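Local coordinates for ParM protein (Staphylococcus aureus, PDB 3JS6) that probably polymerises into dynamic actin-like filaments that drive the segregation of plasmid DNA, at residues V114-G119 and K135-S140. Sequence-based numbering, arbitrary orientation.
Sequences VVIATG and KLLNKS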
# COMPACT_ATOMS: atom_id res chain seq x y z
N VAL A 114 -8.28 18.97 -2.28
CA VAL A 114 -7.71 17.80 -2.90
C VAL A 114 -8.72 16.87 -3.50
O VAL A 114 -9.94 17.00 -3.29
CB VAL A 114 -6.96 16.94 -1.85
CG1 VAL A 114 -5.95 17.79 -1.08
CG2 VAL A 114 -7.99 16.32 -0.87
N VAL A 115 -8.19 15.92 -4.26
CA VAL A 115 -8.95 14.80 -4.76
C VAL A 115 -8.14 13.64 -4.13
O VAL A 115 -6.92 13.77 -3.95
CB VAL A 115 -8.91 14.67 -6.27
CG1 VAL A 115 -9.80 15.77 -6.89
CG2 VAL A 115 -7.47 14.77 -6.75
N ILE A 116 -8.81 12.55 -3.78
CA ILE A 116 -8.15 11.40 -3.18
C ILE A 116 -8.28 10.16 -4.06
O ILE A 116 -9.39 9.77 -4.45
CB ILE A 116 -8.75 11.06 -1.78
CG1 ILE A 116 -8.57 12.24 -0.83
CG2 ILE A 116 -8.13 9.78 -1.23
CD1 ILE A 116 -9.22 12.01 0.56
N ALA A 117 -7.14 9.57 -4.40
CA ALA A 117 -7.10 8.35 -5.20
C ALA A 117 -6.60 7.23 -4.27
O ALA A 117 -5.56 7.36 -3.65
CB ALA A 117 -6.14 8.51 -6.36
N THR A 118 -7.36 6.15 -4.16
CA THR A 118 -6.93 5.06 -3.32
C THR A 118 -7.43 3.74 -3.91
O THR A 118 -8.03 3.71 -4.99
CB THR A 118 -7.43 5.23 -1.89
OG1 THR A 118 -6.81 4.24 -1.06
CG2 THR A 118 -8.98 5.09 -1.84
N GLY A 119 -7.18 2.65 -3.19
CA GLY A 119 -7.62 1.35 -3.64
C GLY A 119 -8.16 0.51 -2.49
O GLY A 119 -8.08 0.90 -1.32
N LYS A 135 -17.39 7.15 1.78
CA LYS A 135 -18.01 8.10 2.71
C LYS A 135 -16.99 8.59 3.76
O LYS A 135 -17.06 9.72 4.24
CB LYS A 135 -19.21 7.47 3.41
CG LYS A 135 -20.54 7.76 2.75
CD LYS A 135 -21.70 7.22 3.58
CE LYS A 135 -21.65 7.76 5.02
NZ LYS A 135 -22.74 7.24 5.90
N LEU A 136 -16.04 7.73 4.12
CA LEU A 136 -15.04 8.15 5.08
C LEU A 136 -14.14 9.20 4.40
O LEU A 136 -13.79 10.21 5.00
CB LEU A 136 -14.18 6.95 5.49
CG LEU A 136 -14.74 5.87 6.42
CD1 LEU A 136 -13.73 4.72 6.54
CD2 LEU A 136 -15.02 6.47 7.81
N LEU A 137 -13.79 8.95 3.15
CA LEU A 137 -12.88 9.81 2.39
C LEU A 137 -13.45 11.13 1.90
O LEU A 137 -12.81 12.18 2.01
CB LEU A 137 -12.37 9.03 1.18
CG LEU A 137 -11.61 7.75 1.53
CD1 LEU A 137 -11.30 6.96 0.24
CD2 LEU A 137 -10.33 8.11 2.29
N ASN A 138 -14.66 11.08 1.37
CA ASN A 138 -15.27 12.26 0.81
C ASN A 138 -15.96 13.20 1.78
O ASN A 138 -17.18 13.18 1.90
CB ASN A 138 -16.26 11.87 -0.28
CG ASN A 138 -16.35 12.90 -1.36
OD1 ASN A 138 -16.22 14.09 -1.08
ND2 ASN A 138 -16.56 12.46 -2.59
N LYS A 139 -15.16 14.03 2.46
CA LYS A 139 -15.68 15.02 3.40
C LYS A 139 -14.61 16.03 3.77
O LYS A 139 -13.41 15.78 3.62
CB LYS A 139 -16.20 14.35 4.68
CG LYS A 139 -15.16 13.69 5.54
CD LYS A 139 -15.82 13.00 6.74
CE LYS A 139 -14.82 12.12 7.48
NZ LYS A 139 -15.47 11.38 8.59
N SER A 140 -15.05 17.18 4.24
CA SER A 140 -14.15 18.24 4.65
C SER A 140 -13.77 17.98 6.08
O SER A 140 -14.51 17.33 6.80
CB SER A 140 -14.83 19.61 4.56
OG SER A 140 -14.84 20.06 3.22
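The flat group here is the peptide group joining Leu137 to Asn138, and the terminal methyl of Ile116 comes up to its oxygen from one face: Ile116 CD1 lies 3.9 Å from Leu137 O, well off the plane of the peptide. The same oxygen accepts a weak bond from Lys139 N at 3.0 Å, closing an inverse gamma turn centred on Asn138, and another weak one from Arg141 NH1. Ile116 thus packs against the point where the helix gives way to the loop, with CD1 in looser apolar contact with Leu137 CB, 4.4 Å away.

Side-chain packing continues two residues further along the strand, where Leu137 CD1 meets Thr118 CG2 at 3.6 Å, the two side chains crossing at a slant. With CG anti to its own carbonyl carbon (chi1 -60°) and the chain extended at chi2 (173°), Leu137 carries CD1 toward Thr118, while its backbone oxygen meets Ile116.

In the actin-like fold, helices are seated on a sheet in this way, here through the C-terminal end of helix 128-137. Within strand 111-120, which runs parallel to 4-11 and 148-161, Ile116 and Thr118 direct their side chains to the face bearing helices 90-104 and 128-137; Ala117 between them points the other way and touches Tyr330 of helix 325-342, the alternation expected of a strand. Val96 and Val157 add further apolar contacts around Leu137.

Thr118 divides its two branches by chemistry. Its hydroxyl stands anti to the backbone N (chi1 -171°) and is hydrogen-bonded to Leu9 O on the neighbouring strand, which satisfies this buried polar atom and should help keep the methyl turned to Leu137.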